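Local coordinates for protein N-methyltransferase (Streptoalloteichus sp. ATCC 53650, PDB 5BSZ) that probably transfers a methyl group from S-adenosylmethionine to the amino group of a deoxysugar destined for kedarcidin, at residues R42-G47 / E228-V233; R132-H137 / G142-D147; W36-V41 / V66-D71. All coordinates share one frame; numbering follows the deposited sequence.

Contact 1 of 3, residues R42-G47 / E228-V233; sequences RERRPG and EHLTDV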
loop_
_atom_site.group_PDB
_atom_site.type_symbol
_atom_site.label_atom_id
_atom_site.label_comp_id
_atom_site.label_asym_id
_atom_site.label_seq_id
_atom_site.Cartn_x
_atom_site.Cartn_y
_atom_site.Cartn_z
ATOM N N ARG A 42 16.484 -41.174 19.611
ATOM C CA ARG A 42 17.292 -42.012 20.486
ATOM C C ARG A 42 16.538 -43.235 20.990
ATOM O O ARG A 42 17.131 -44.312 21.113
ATOM C CB ARG A 42 17.900 -41.194 21.596
ATOM C CG ARG A 42 18.987 -40.230 21.128
ATOM C CD ARG A 42 20.293 -40.979 20.893
ATOM N NE ARG A 42 21.371 -40.107 20.409
ATOM C CZ ARG A 42 21.996 -39.190 21.138
ATOM N NH1 ARG A 42 21.699 -38.979 22.409
ATOM N NH2 ARG A 42 22.953 -38.456 20.610
ATOM N N GLU A 43 15.227 -43.133 21.179
ATOM C CA GLU A 43 14.436 -44.332 21.461
ATOM C C GLU A 43 14.562 -45.389 20.392
ATOM O O GLU A 43 14.458 -46.562 20.710
ATOM C CB GLU A 43 12.920 -44.107 21.582
ATOM C CG GLU A 43 12.477 -43.252 22.743
ATOM C CD GLU A 43 10.962 -43.001 22.756
ATOM O OE1 GLU A 43 10.295 -42.843 21.711
ATOM O OE2 GLU A 43 10.423 -42.873 23.858
ATOM N N ARG A 44 14.635 -44.989 19.128
ATOM C CA ARG A 44 14.560 -45.937 18.023
ATOM C C ARG A 44 15.984 -46.247 17.518
ATOM O O ARG A 44 16.180 -47.221 16.825
ATOM C CB ARG A 44 13.692 -45.383 16.891
ATOM C CG ARG A 44 12.170 -45.459 17.108
ATOM C CD ARG A 44 11.412 -44.260 16.469
ATOM N NE ARG A 44 10.014 -44.356 16.890
ATOM C CZ ARG A 44 9.596 -43.922 18.066
ATOM N NH1 ARG A 44 10.401 -43.221 18.862
ATOM N NH2 ARG A 44 8.355 -44.138 18.412
ATOM N N ARG A 45 16.943 -45.394 17.852
ATOM C CA ARG A 45 18.304 -45.444 17.306
ATOM C C ARG A 45 19.236 -44.889 18.359
ATOM O O ARG A 45 19.640 -43.723 18.337
ATOM C CB ARG A 45 18.441 -44.707 15.981
ATOM C CG ARG A 45 19.597 -45.320 15.185
ATOM C CD ARG A 45 19.570 -44.970 13.726
ATOM N NE ARG A 45 20.819 -45.196 12.989
ATOM C CZ ARG A 45 21.079 -46.265 12.242
ATOM N NH1 ARG A 45 22.202 -46.315 11.578
ATOM N NH2 ARG A 45 20.225 -47.258 12.111
ATOM N N PRO A 46 19.571 -45.740 19.345
ATOM C CA PRO A 46 20.272 -45.280 20.553
ATOM C C PRO A 46 21.631 -44.619 20.296
ATOM O O PRO A 46 22.093 -43.764 21.065
ATOM C CB PRO A 46 20.387 -46.561 21.394
ATOM C CG PRO A 46 19.269 -47.424 20.919
ATOM C CD PRO A 46 19.085 -47.120 19.459
ATOM N N GLY A 47 22.298 -45.064 19.252
ATOM C CA GLY A 47 23.617 -44.526 18.951
ATOM C C GLY A 47 23.560 -43.369 17.973
ATOM O O GLY A 47 24.608 -42.949 17.508
ATOM N N GLU A 228 4.711 -44.320 12.242
ATOM C CA GLU A 228 4.060 -44.160 13.525
ATOM C C GLU A 228 3.485 -42.752 13.615
ATOM O O GLU A 228 4.014 -41.783 13.056
ATOM C CB GLU A 228 5.032 -44.336 14.681
ATOM C CG GLU A 228 5.802 -45.640 14.656
ATOM C CD GLU A 228 6.922 -45.635 15.676
ATOM O OE1 GLU A 228 6.623 -45.558 16.883
ATOM O OE2 GLU A 228 8.100 -45.641 15.250
ATOM N N HIS A 229 2.397 -42.655 14.352
ATOM C CA HIS A 229 1.924 -41.375 14.835
ATOM C C HIS A 229 2.056 -41.354 16.350
ATOM O O HIS A 229 1.463 -42.183 17.021
ATOM C CB HIS A 229 0.482 -41.175 14.392
ATOM C CG HIS A 229 -0.071 -39.833 14.752
ATOM N ND1 HIS A 229 -1.423 -39.582 14.840
ATOM C CD2 HIS A 229 0.543 -38.644 14.947
ATOM C CE1 HIS A 229 -1.615 -38.304 15.128
ATOM N NE2 HIS A 229 -0.433 -37.720 15.223
ATOM N N LEU A 230 2.823 -40.400 16.871
ATOM C CA LEU A 230 3.131 -40.276 18.281
ATOM C C LEU A 230 2.376 -39.066 18.802
ATOM O O LEU A 230 2.459 -37.998 18.201
ATOM C CB LEU A 230 4.629 -40.069 18.491
ATOM C CG LEU A 230 5.477 -41.233 17.988
ATOM C CD1 LEU A 230 6.910 -40.905 18.330
ATOM C CD2 LEU A 230 4.991 -42.570 18.570
ATOM N N THR A 231 1.612 -39.241 19.877
ATOM C CA THR A 231 0.828 -38.130 20.477
ATOM C C THR A 231 1.351 -37.560 21.801
ATOM O O THR A 231 0.863 -36.542 22.289
ATOM C CB THR A 231 -0.628 -38.565 20.639
ATOM O OG1 THR A 231 -0.685 -39.628 21.594
ATOM C CG2 THR A 231 -1.137 -39.081 19.306
ATOM N N ASP A 232 2.403 -38.151 22.352
ATOM C CA ASP A 232 2.977 -37.656 23.598
ATOM C C ASP A 232 4.183 -36.759 23.304
ATOM O O ASP A 232 4.881 -36.326 24.215
ATOM C CB ASP A 232 3.356 -38.826 24.532
ATOM C CG ASP A 232 4.268 -39.857 23.865
ATOM O OD1 ASP A 232 4.058 -40.223 22.686
ATOM O OD2 ASP A 232 5.216 -40.321 24.525
ATOM N N VAL A 233 4.428 -36.455 22.032
ATOM C CA VAL A 233 5.415 -35.438 21.694
ATOM C C VAL A 233 4.782 -34.604 20.600
ATOM O O VAL A 233 3.733 -34.975 20.085
ATOM C CB VAL A 233 6.714 -36.076 21.129
ATOM C CG1 VAL A 233 7.621 -36.531 22.265
ATOM C CG2 VAL A 233 6.402 -37.256 20.198
#

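Contact 2 of 3, residues R132-H137 / G142-D147; sequences RAMARH and GVLVID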
loop_
_atom_site.group_PDB
_atom_site.type_symbol
_atom_site.label_atom_id
_atom_site.label_comp_id
_atom_site.label_asym_id
_atom_site.label_seq_id
_atom_site.Cartn_x
_atom_site.Cartn_y
_atom_site.Cartn_z
ATOM N N ARG A 132 9.874 -38.992 0.425
ATOM C CA ARG A 132 10.833 -39.855 -0.256
ATOM C C ARG A 132 12.249 -39.281 -0.266
ATOM O O ARG A 132 13.254 -39.999 -0.044
ATOM C CB ARG A 132 10.343 -40.157 -1.665
ATOM C CG ARG A 132 10.803 -41.496 -2.219
ATOM C CD ARG A 132 9.664 -42.236 -2.960
ATOM N NE ARG A 132 8.799 -41.298 -3.691
ATOM C CZ ARG A 132 7.465 -41.160 -3.597
ATOM N NH1 ARG A 132 6.696 -41.953 -2.810
ATOM N NH2 ARG A 132 6.910 -40.174 -4.332
ATOM N N ALA A 133 12.353 -37.995 -0.577
ATOM C CA ALA A 133 13.667 -37.387 -0.666
ATOM C C ALA A 133 14.324 -37.411 0.703
ATOM O O ALA A 133 15.515 -37.633 0.752
ATOM C CB ALA A 133 13.611 -35.947 -1.161
ATOM N N MET A 134 13.581 -37.091 1.776
ATOM C CA MET A 134 14.040 -37.287 3.149
ATOM C C MET A 134 14.498 -38.726 3.462
ATOM O O MET A 134 15.580 -38.910 3.999
ATOM C CB MET A 134 13.017 -36.839 4.211
ATOM C CG MET A 134 12.797 -35.309 4.130
ATOM S SD MET A 134 11.357 -34.875 5.130
ATOM C CE MET A 134 11.192 -33.221 4.458
ATOM N N ALA A 135 13.651 -39.710 3.145
ATOM C CA ALA A 135 13.911 -41.135 3.402
ATOM C C ALA A 135 15.162 -41.674 2.687
ATOM O O ALA A 135 15.843 -42.542 3.246
ATOM C CB ALA A 135 12.689 -41.961 2.991
ATOM N N ARG A 136 15.493 -41.184 1.498
ATOM C CA ARG A 136 16.734 -41.644 0.891
ATOM C C ARG A 136 17.989 -41.037 1.477
ATOM O O ARG A 136 19.085 -41.347 1.018
ATOM C CB ARG A 136 16.740 -41.473 -0.608
ATOM C CG ARG A 136 16.666 -40.076 -1.111
ATOM C CD ARG A 136 16.179 -40.139 -2.559
ATOM N NE ARG A 136 16.183 -38.794 -3.124
ATOM C CZ ARG A 136 15.153 -38.181 -3.719
ATOM N NH1 ARG A 136 13.966 -38.783 -3.899
ATOM N NH2 ARG A 136 15.326 -36.935 -4.135
ATOM N N HIS A 137 17.839 -40.143 2.456
ATOM C CA HIS A 137 19.006 -39.719 3.209
ATOM C C HIS A 137 19.145 -40.440 4.517
ATOM O O HIS A 137 19.827 -39.940 5.424
ATOM C CB HIS A 137 18.970 -38.222 3.458
ATOM C CG HIS A 137 19.159 -37.451 2.199
ATOM N ND1 HIS A 137 18.148 -37.249 1.276
ATOM C CD2 HIS A 137 20.279 -36.919 1.667
ATOM C CE1 HIS A 137 18.634 -36.575 0.250
ATOM N NE2 HIS A 137 19.927 -36.377 0.461
ATOM N N GLY A 142 17.391 -45.862 10.057
ATOM C CA GLY A 142 17.272 -44.393 10.198
ATOM C C GLY A 142 15.876 -43.913 10.567
ATOM O O GLY A 142 14.866 -44.545 10.218
ATOM N N VAL A 143 15.819 -42.798 11.291
ATOM C CA VAL A 143 14.552 -42.215 11.792
ATOM C C VAL A 143 14.196 -40.895 11.091
ATOM O O VAL A 143 14.996 -39.937 11.041
ATOM C CB VAL A 143 14.632 -41.953 13.290
ATOM C CG1 VAL A 143 13.276 -41.618 13.893
ATOM C CG2 VAL A 143 15.231 -43.159 14.045
ATOM N N LEU A 144 12.974 -40.869 10.586
ATOM C CA LEU A 144 12.448 -39.715 9.869
ATOM C C LEU A 144 11.371 -39.122 10.776
ATOM O O LEU A 144 10.445 -39.828 11.211
ATOM C CB LEU A 144 11.891 -40.148 8.531
ATOM C CG LEU A 144 11.772 -39.073 7.446
ATOM C CD1 LEU A 144 11.322 -39.793 6.183
ATOM C CD2 LEU A 144 10.795 -37.972 7.794
ATOM N N VAL A 145 11.574 -37.878 11.164
ATOM C CA VAL A 145 10.650 -37.169 12.082
ATOM C C VAL A 145 10.001 -35.969 11.393
ATOM O O VAL A 145 10.646 -34.975 11.015
ATOM C CB VAL A 145 11.362 -36.686 13.351
ATOM C CG1 VAL A 145 10.434 -36.090 14.367
ATOM C CG2 VAL A 145 12.181 -37.785 14.021
ATOM N N ILE A 146 8.681 -36.036 11.284
ATOM C CA ILE A 146 7.883 -34.920 10.701
ATOM C C ILE A 146 6.971 -34.313 11.757
ATOM O O ILE A 146 6.204 -35.037 12.420
ATOM C CB ILE A 146 7.015 -35.447 9.564
ATOM C CG1 ILE A 146 7.900 -36.021 8.464
ATOM C CG2 ILE A 146 6.106 -34.342 9.029
ATOM C CD1 ILE A 146 7.127 -36.783 7.408
ATOM N N ASP A 147 7.178 -33.017 11.983
ATOM C CA ASP A 147 6.297 -32.190 12.780
ATOM C C ASP A 147 5.268 -31.619 11.791
ATOM O O ASP A 147 5.549 -30.662 11.069
ATOM C CB ASP A 147 7.084 -31.061 13.462
ATOM C CG ASP A 147 6.206 -30.155 14.351
ATOM O OD1 ASP A 147 5.028 -30.524 14.628
ATOM O OD2 ASP A 147 6.696 -29.052 14.734
#

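Contact 3 of 3, residues W36-V41 / V66-D71; sequences WVRRVV and VEHFPD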
loop_
_atom_site.group_PDB
_atom_site.type_symbol
_atom_site.label_atom_id
_atom_site.label_comp_id
_atom_site.label_asym_id
_atom_site.label_seq_id
_atom_site.Cartn_x
_atom_site.Cartn_y
_atom_site.Cartn_z
ATOM N N TRP A 36 11.894 -33.047 21.480
ATOM C CA TRP A 36 11.078 -34.067 20.810
ATOM C C TRP A 36 11.883 -34.924 19.849
ATOM O O TRP A 36 11.779 -36.147 19.831
ATOM C CB TRP A 36 9.932 -33.516 19.973
ATOM C CG TRP A 36 8.989 -32.593 20.655
ATOM C CD1 TRP A 36 8.687 -32.543 21.987
ATOM C CD2 TRP A 36 8.205 -31.572 20.016
ATOM N NE1 TRP A 36 7.785 -31.519 22.223
ATOM C CE2 TRP A 36 7.444 -30.936 21.030
ATOM C CE3 TRP A 36 8.059 -31.148 18.689
ATOM C CZ2 TRP A 36 6.559 -29.898 20.759
ATOM C CZ3 TRP A 36 7.166 -30.101 18.419
ATOM C CH2 TRP A 36 6.429 -29.505 19.445
ATOM N N VAL A 37 12.640 -34.261 18.984
ATOM C CA VAL A 37 13.391 -34.952 17.944
ATOM C C VAL A 37 14.430 -35.887 18.602
ATOM O O VAL A 37 14.494 -37.070 18.278
ATOM C CB VAL A 37 14.130 -33.946 17.019
ATOM C CG1 VAL A 37 15.005 -34.703 16.009
ATOM C CG2 VAL A 37 13.126 -33.053 16.282
ATOM N N ARG A 38 15.213 -35.358 19.529
ATOM C CA ARG A 38 16.283 -36.115 20.186
ATOM C C ARG A 38 15.721 -37.417 20.791
ATOM O O ARG A 38 16.228 -38.527 20.591
ATOM C CB ARG A 38 16.958 -35.263 21.276
ATOM C CG ARG A 38 18.022 -36.032 22.085
ATOM C CD ARG A 38 18.370 -35.372 23.419
ATOM N NE ARG A 38 17.327 -35.730 24.366
ATOM C CZ ARG A 38 17.216 -36.938 24.935
ATOM N NH1 ARG A 38 18.163 -37.868 24.787
ATOM N NH2 ARG A 38 16.160 -37.188 25.701
ATOM N N ARG A 39 14.614 -37.256 21.503
ATOM C CA ARG A 39 13.983 -38.329 22.262
ATOM C C ARG A 39 13.436 -39.400 21.350
ATOM O O ARG A 39 13.704 -40.592 21.550
ATOM C CB ARG A 39 12.874 -37.746 23.146
ATOM C CG ARG A 39 12.130 -38.718 24.035
ATOM C CD ARG A 39 10.875 -38.069 24.616
ATOM N NE ARG A 39 9.744 -38.965 24.402
ATOM C CZ ARG A 39 8.686 -39.068 25.195
ATOM N NH1 ARG A 39 7.731 -39.937 24.893
ATOM N NH2 ARG A 39 8.567 -38.299 26.267
ATOM N N VAL A 40 12.655 -39.006 20.342
ATOM C CA VAL A 40 12.049 -39.964 19.434
ATOM C C VAL A 40 13.134 -40.722 18.623
ATOM O O VAL A 40 13.020 -41.908 18.321
ATOM C CB VAL A 40 11.082 -39.228 18.465
ATOM C CG1 VAL A 40 10.743 -40.108 17.298
ATOM C CG2 VAL A 40 9.805 -38.775 19.174
ATOM N N VAL A 41 14.183 -40.017 18.210
ATOM C CA VAL A 41 15.315 -40.630 17.498
ATOM C C VAL A 41 16.111 -41.611 18.417
ATOM O O VAL A 41 16.352 -42.751 18.042
ATOM C CB VAL A 41 16.257 -39.535 16.944
ATOM C CG1 VAL A 41 17.589 -40.128 16.456
ATOM C CG2 VAL A 41 15.557 -38.816 15.778
ATOM N N VAL A 66 22.809 -30.033 17.789
ATOM C CA VAL A 66 24.156 -30.407 17.454
ATOM C C VAL A 66 24.925 -30.943 18.655
ATOM O O VAL A 66 25.863 -31.702 18.443
ATOM C CB VAL A 66 25.045 -29.307 16.803
ATOM C CG1 VAL A 66 24.566 -28.934 15.422
ATOM C CG2 VAL A 66 25.309 -28.128 17.750
ATOM N N GLU A 67 24.574 -30.563 19.880
ATOM C CA GLU A 67 25.232 -31.164 21.062
ATOM C C GLU A 67 25.051 -32.680 21.060
ATOM O O GLU A 67 25.920 -33.474 21.477
ATOM C CB GLU A 67 24.609 -30.651 22.364
ATOM C CG GLU A 67 23.977 -29.272 22.313
ATOM C CD GLU A 67 23.610 -28.780 23.706
ATOM O OE1 GLU A 67 23.437 -27.555 23.833
ATOM O OE2 GLU A 67 23.517 -29.600 24.664
ATOM N N HIS A 68 23.885 -33.101 20.582
ATOM C CA HIS A 68 23.563 -34.531 20.627
ATOM C C HIS A 68 23.917 -35.203 19.328
ATOM O O HIS A 68 24.209 -36.399 19.306
ATOM C CB HIS A 68 22.078 -34.698 21.012
ATOM C CG HIS A 68 21.747 -34.004 22.296
ATOM N ND1 HIS A 68 22.332 -34.367 23.496
ATOM C CD2 HIS A 68 21.003 -32.897 22.561
ATOM C CE1 HIS A 68 21.923 -33.546 24.452
ATOM N NE2 HIS A 68 21.104 -32.658 23.914
ATOM N N PHE A 69 23.847 -34.443 18.236
ATOM C CA PHE A 69 24.001 -34.995 16.905
ATOM C C PHE A 69 25.104 -34.180 16.243
ATOM O O PHE A 69 24.835 -33.330 15.398
ATOM C CB PHE A 69 22.696 -34.937 16.112
ATOM C CG PHE A 69 21.576 -35.699 16.765
ATOM C CD1 PHE A 69 21.489 -37.071 16.650
ATOM C CD2 PHE A 69 20.622 -35.025 17.504
ATOM C CE1 PHE A 69 20.455 -37.759 17.266
ATOM C CE2 PHE A 69 19.586 -35.688 18.128
ATOM C CZ PHE A 69 19.494 -37.062 18.011
ATOM N N PRO A 70 26.356 -34.389 16.691
ATOM C CA PRO A 70 27.442 -33.479 16.290
ATOM C C PRO A 70 27.735 -33.505 14.782
ATOM O O PRO A 70 28.330 -32.572 14.288
ATOM C CB PRO A 70 28.638 -33.970 17.139
ATOM C CG PRO A 70 28.331 -35.417 17.467
ATOM C CD PRO A 70 26.823 -35.369 17.692
ATOM N N ASP A 71 27.307 -34.511 14.036
ATOM C CA ASP A 71 27.556 -34.546 12.570
ATOM C C ASP A 71 26.193 -34.163 11.922
ATOM O O ASP A 71 25.350 -35.013 11.627
ATOM C CB ASP A 71 28.062 -35.939 12.181
ATOM C CG ASP A 71 28.099 -36.217 10.686
ATOM O OD1 ASP A 71 28.196 -35.273 9.876
ATOM O OD2 ASP A 71 28.012 -37.420 10.295
#

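Contact 1 of 3, residues R42-G47 / E228-V233
A three-residue salt-bridge network joins the end of helix 30-44 to strand 225-230, an outermost strand of the Rossmann-like sheet, with Arg44 bound to Glu228 across the gap. Arg44 meets the carboxylate side-on: NE reaches Glu228 OE2 at 2.8 Å, and NH2 reaches Glu228 OE1 at 2.7 Å. Both bonds are nearly straight and lie almost in the guanidinium plane. The carboxylate, approached on the syn side of each oxygen, is turned 30° from that plane, so the paired groups are twisted rather than flat. The third nitrogen, Arg44 NH1, binds Glu43 OE1 (2.9 Å) through the anti lone pair of that oxygen, somewhat out of the guanidinium plane. One cation thus lies between two carboxylates and should offset their mutual repulsion. Leu230 adds an apolar touch, its CD1 lying 3.5 Å from Arg44 NH2. A leucine in place of Arg44 would leave Glu228 without its charged mate in this contact, and the carboxylates of Glu228 and Glu43 would probably be freer to turn. Arg44 NH1 also bonds to Val40 O within helix 30-44; the Arg44 side chain touches Val143 of strand 143-146 and Val242 of strand 240-245, whereas Leu230 packs on Val40.

Contact 2 of 3, residues R132-H137 / G142-D147
Met134 and Leu144 cross at about a right angle in the buried layer between helix 124-135 and strand 143-146, the last two elements of a beta-alpha-beta unit that begins with strand 110-113. The unit belongs to the Rossmann-like fold of S-adenosylmethionine-dependent methyltransferases, and a short turn returns the chain from this helix to the sheet. Leu144 supplies the branch that reaches out. With CD1 anti to CA (chi2 175°), this methyl stands farthest from the strand and meets the helix where Met134 and Ala135 adjoin. It lies 3.9 Å from Met134 CB and 4.1 Å from Ala135 CB. The other methyl, CD2, turns along the methionine and sits 4.1 Å from Met134 SD. Met134 is extended beyond CG, and its chain therefore runs across the end of the leucine, with CB and SD set against different branches of it. The contact is wholly apolar between side chains.

Beyond the leucine, Met134 packs on Val111 and Cys113 of strand 110-113, so that one side chain spans two neighbouring parallel strands. Its side chain is also about 4 Å from that of Met99, an S-adenosyl-L-homocysteine-binding residue, and about 8 Å from the bound cofactor product itself. This is consistent with a second-shell place behind Met99. Ala135, on the flank of the helix, touches Ala223 as well.

Just past the helix end, the imidazole of His137 folds back so that ND1 donates to Ala133 O at 2.7 Å, with the acceptor in the ring plane, while NE2 bonds to the backbone N of Leu104. The guanidinium of Arg136, salt-bridged to Asp101 and Asp103, has Ala133 CA over the centre of one face, 3.4 Å above its plane.

Contact 3 of 3, residues W36-V41 / V66-D71
Arg38 uses NE for a salt bridge to Glu35 OE2, one turn back along helix 30-44, and lays the aliphatic part of its chain over His68. The two halves of the residue thus do different work. CG anti to the backbone N (chi1 176°), with an extended chi2, carries CD over the imidazole, and the bend at chi3 then swings NE and the guanidinium away from the ring, towards Glu35. CD lies 3.8 Å from the centroid of the His68 ring and only 12° off the ring normal, a CH-pi contact over the face. The guanidinium and imidazole planes are 64° apart, so the two do not stack, and Arg38 NE stays 4.9 Å from His68 NE2. The opposite face of the imidazole is covered within its own segment by Glu67 CB, which leaves the ring sandwiched between two aliphatic groups.

Deeper in, Phe69 fills the space beside the helix. Its ring turns an edge to the backbone of Arg38, where Phe69 CE2 is 3.9 Å from Arg38 CA, almost in the ring plane. Farther along the helix, Val41 CG1 approaches the ring obliquely and comes within 3.8 Å of Phe69 CE1. The aromatic ring therefore spans one turn of the helix, from Arg38 to Val41, by van der Waals contact alone. Phe69 also packs on Ala48 and on Leu51 of strand 50-54, and Val41 reaches Ala48 as well as Val143 and Val145, making these two side chains part of the buried layer between helix and sheet. His68 and the far end of Arg38 are at its margin. A helix ahead of the first strand, laid on one face of the sheet, is familiar in the Rossmann-like fold of class I methyltransferases; here it also packs on the loop leading into strand 71-76.

How the contacts relate
Helix 30-44 serves both contact 1 and contact 3, whose centres are about 11 Å apart; a further salt bridge, Asp232 OD2 to Arg39 NH1 at 2.6 Å, adds to the hold between that helix and segment 228-233. Contact 2 lies about 13 Å from contact 1 and about 14 Å from contact 3, centre to centre. Strand 143-146 mediates between them: Leu144 faces helix 124-135, while Val143 and Val145 face helix 30-44, with Val145 CG2 3.9 Å from Val41 CG2 and Val143 CG2 3.9 Å from Arg44 CB. Contact 2 lies one shell behind the S-adenosyl-L-homocysteine site, Met134 packing near the ligand-binding Met99, whereas contacts 1 and 3 lie away from the ligand sites.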